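Local coordinates for amino Transferase (Eubacterium rectale, PDB 3ELE), which binds pyridoxal-5'-phosphate and probably transfers amino groups between amino acids and keto acids, as a member of the class I/II aminotransferase family, at residues L119-I130 with R168-I177. Numbering follows the deposited sequence. Where two conformers were deposited one is given.
Sequences LTSDAYDEFITI and RINAHTRGVI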
# COMPACT_ATOMS: atom_id res chain seq x y z
N LEU A 119 -0.03 16.78 3.22
CA LEU A 119 0.07 18.03 3.98
C LEU A 119 1.48 18.54 4.28
O LEU A 119 1.60 19.70 4.57
CB LEU A 119 -0.74 17.90 5.29
CG LEU A 119 -2.26 17.82 5.08
CD1 LEU A 119 -2.92 17.58 6.39
CD2 LEU A 119 -2.80 19.13 4.45
N THR A 120 2.54 17.72 4.17
CA THR A 120 3.93 18.18 4.48
C THR A 120 4.64 18.92 3.30
O THR A 120 4.96 18.32 2.26
CB THR A 120 4.80 17.02 5.00
OG1 THR A 120 4.13 16.39 6.11
CG2 THR A 120 6.20 17.51 5.46
N SER A 121 4.92 20.20 3.48
CA SER A 121 5.58 21.01 2.46
C SER A 121 6.96 21.53 2.89
O SER A 121 7.60 22.29 2.14
CB SER A 121 4.65 22.16 2.07
OG SER A 121 4.43 23.05 3.16
N ASP A 122 7.44 21.13 4.08
CA ASP A 122 8.68 21.68 4.65
C ASP A 122 9.19 20.78 5.78
O ASP A 122 8.39 20.18 6.52
CB ASP A 122 8.40 23.13 5.11
CG ASP A 122 9.62 23.85 5.64
OD1 ASP A 122 10.01 23.58 6.79
OD2 ASP A 122 10.16 24.75 4.95
N ALA A 123 10.51 20.70 5.91
CA ALA A 123 11.18 19.92 6.95
C ALA A 123 10.78 20.31 8.38
O ALA A 123 10.87 19.50 9.30
CB ALA A 123 12.74 20.02 6.79
N TYR A 124 10.39 21.58 8.55
CA TYR A 124 10.02 22.09 9.85
C TYR A 124 8.54 21.98 10.21
O TYR A 124 8.16 22.37 11.31
CB TYR A 124 10.54 23.51 10.02
CG TYR A 124 12.05 23.60 9.89
CD1 TYR A 124 12.88 22.85 10.73
CD2 TYR A 124 12.65 24.47 8.97
CE1 TYR A 124 14.26 22.93 10.65
CE2 TYR A 124 14.06 24.57 8.88
CZ TYR A 124 14.86 23.78 9.73
OH TYR A 124 16.24 23.86 9.67
N ASP A 125 7.73 21.40 9.32
CA ASP A 125 6.30 21.13 9.58
C ASP A 125 6.12 20.24 10.80
O ASP A 125 6.86 19.26 10.96
CB ASP A 125 5.63 20.45 8.38
CG ASP A 125 5.39 21.40 7.23
OD1 ASP A 125 5.70 22.61 7.34
OD2 ASP A 125 4.89 20.94 6.21
N GLU A 126 5.15 20.59 11.64
CA GLU A 126 4.85 19.83 12.85
C GLU A 126 3.44 19.29 12.84
O GLU A 126 2.51 19.97 12.39
CB GLU A 126 5.04 20.72 14.07
CG GLU A 126 6.51 21.14 14.30
CD GLU A 126 6.71 22.22 15.38
OE1 GLU A 126 5.73 22.71 15.99
OE2 GLU A 126 7.87 22.61 15.60
N PHE A 127 3.28 18.04 13.30
CA PHE A 127 1.98 17.43 13.55
C PHE A 127 1.92 17.11 15.04
O PHE A 127 2.88 16.55 15.60
CB PHE A 127 1.73 16.20 12.67
CG PHE A 127 1.59 16.53 11.23
CD1 PHE A 127 0.34 16.88 10.69
CD2 PHE A 127 2.71 16.55 10.39
CE1 PHE A 127 0.21 17.23 9.31
CE2 PHE A 127 2.60 16.88 9.03
CZ PHE A 127 1.34 17.21 8.48
N ILE A 128 0.80 17.48 15.67
CA ILE A 128 0.59 17.35 17.09
C ILE A 128 -0.22 16.10 17.38
O ILE A 128 -1.25 15.85 16.74
CB ILE A 128 -0.16 18.56 17.69
CG1 ILE A 128 0.68 19.84 17.60
CG2 ILE A 128 -0.50 18.36 19.17
CD1 ILE A 128 -0.06 21.03 18.13
N THR A 129 0.26 15.32 18.35
CA THR A 129 -0.46 14.11 18.85
C THR A 129 -0.76 14.41 20.33
O THR A 129 -0.03 15.20 20.97
CB THR A 129 0.33 12.82 18.63
OG1 THR A 129 -0.47 11.68 18.98
CG2 THR A 129 1.62 12.79 19.44
N ILE A 130 -1.89 13.88 20.82
CA ILE A 130 -2.34 14.08 22.20
C ILE A 130 -2.04 12.77 22.92
O ILE A 130 -2.61 11.73 22.57
CB ILE A 130 -3.87 14.42 22.28
CG1 ILE A 130 -4.26 15.54 21.30
CG2 ILE A 130 -4.28 14.84 23.71
CD1 ILE A 130 -3.55 16.83 21.55
N ARG A 168 1.64 24.49 22.44
CA ARG A 168 2.44 23.76 21.41
C ARG A 168 2.04 24.05 19.95
O ARG A 168 2.66 23.51 19.04
CB ARG A 168 2.41 22.26 21.70
CG ARG A 168 3.19 21.92 22.95
CD ARG A 168 2.84 20.58 23.50
NE ARG A 168 3.70 20.25 24.64
CZ ARG A 168 3.61 20.76 25.87
NH1 ARG A 168 2.69 21.67 26.19
NH2 ARG A 168 4.46 20.35 26.81
N ILE A 169 1.01 24.87 19.74
CA ILE A 169 0.57 25.28 18.41
C ILE A 169 1.41 26.51 18.05
O ILE A 169 1.52 27.43 18.85
CB ILE A 169 -0.93 25.67 18.37
CG1 ILE A 169 -1.83 24.45 18.54
CG2 ILE A 169 -1.27 26.36 17.03
CD1 ILE A 169 -3.29 24.81 18.77
N ASN A 170 1.97 26.52 16.83
CA ASN A 170 2.79 27.64 16.31
C ASN A 170 2.64 27.74 14.78
O ASN A 170 1.81 27.04 14.18
CB ASN A 170 4.26 27.49 16.78
CG ASN A 170 4.91 26.16 16.35
OD1 ASN A 170 5.12 25.91 15.17
ND2 ASN A 170 5.28 25.36 17.31
N ALA A 171 3.44 28.61 14.16
CA ALA A 171 3.43 28.78 12.70
C ALA A 171 3.75 27.50 11.91
O ALA A 171 3.31 27.38 10.80
CB ALA A 171 4.37 29.93 12.29
N HIS A 172 4.50 26.56 12.49
CA HIS A 172 4.87 25.30 11.82
C HIS A 172 3.83 24.17 11.94
O HIS A 172 3.96 23.15 11.26
CB HIS A 172 6.23 24.80 12.30
CG HIS A 172 7.35 25.77 12.05
ND1 HIS A 172 7.92 25.94 10.81
CD2 HIS A 172 7.97 26.65 12.88
CE1 HIS A 172 8.86 26.87 10.88
NE2 HIS A 172 8.92 27.31 12.13
N THR A 173 2.81 24.37 12.76
CA THR A 173 1.76 23.38 13.02
C THR A 173 0.83 23.21 11.81
O THR A 173 0.07 24.13 11.49
CB THR A 173 0.90 23.76 14.26
OG1 THR A 173 1.74 24.06 15.38
CG2 THR A 173 -0.04 22.61 14.63
N ARG A 174 0.92 22.03 11.18
CA ARG A 174 0.10 21.68 10.01
C ARG A 174 -1.17 20.95 10.38
O ARG A 174 -2.17 21.06 9.67
CB ARG A 174 0.91 20.80 9.04
CG ARG A 174 2.28 21.35 8.62
CD ARG A 174 2.28 22.83 8.22
NE ARG A 174 1.07 23.20 7.51
CZ ARG A 174 0.76 22.91 6.25
NH1 ARG A 174 1.60 22.25 5.45
NH2 ARG A 174 -0.43 23.32 5.78
N GLY A 175 -1.14 20.20 11.48
CA GLY A 175 -2.30 19.48 11.93
C GLY A 175 -2.25 18.87 13.31
O GLY A 175 -1.20 18.80 13.93
N VAL A 176 -3.42 18.49 13.79
CA VAL A 176 -3.59 17.83 15.10
C VAL A 176 -4.24 16.49 14.84
O VAL A 176 -5.30 16.42 14.22
CB VAL A 176 -4.41 18.67 16.10
CG1 VAL A 176 -4.53 17.93 17.42
CG2 VAL A 176 -3.73 20.03 16.29
N ILE A 177 -3.56 15.42 15.26
CA ILE A 177 -4.04 14.06 15.11
C ILE A 177 -4.89 13.74 16.33
O ILE A 177 -4.47 14.01 17.48
CB ILE A 177 -2.86 13.01 15.07
CG1 ILE A 177 -1.80 13.35 14.01
CG2 ILE A 177 -3.40 11.61 14.82
CD1 ILE A 177 -0.42 12.76 14.31
O HOH W 1 7.46 24.54 8.37
O HOH W 2 3.07 22.14 16.70
O HOH W 3 -3.19 12.09 18.93
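I128 and V176 meet side by side on neighbouring parallel strands, 126-130 and 173-177, within the mixed seven-stranded sheet of the PLP-binding aminotransferase fold. I128 N gives a nearly straight bond to G175 O (3.0 Å), and I128 O receives I177 N. Branched residues suit this buried face: CG1 of I128, turned beside its own backbone N (chi1 -66°), carries CD1 to T173 CG2 (3.8 Å) and I169 CG1. On the other face, F127 CD1 lies 3.9 Å from G175 CA, where glycine leaves room for the ring.

Toward the loop end the contact turns polar. R174, bent at chi2 and chi3, runs its CG past the D125 carboxylate; its NH1 makes a long salt bridge to D125 OD2 (3.6 Å), while NH2 bonds V3 O of the second subunit. At the wetter edge, N170 ND2 meets E126 OE1 on its syn side (3.0 Å), the amide and carboxylate planes 79° apart, and N170 OD1 accepts H172 N in an Asx turn. With an alanine in place of N170 the amide is gone; the turn would probably loosen and E126 OE1 lean more on its water. Hydration thus shares in holding E126, whereas backbone bonds and apolar packing secure the interior.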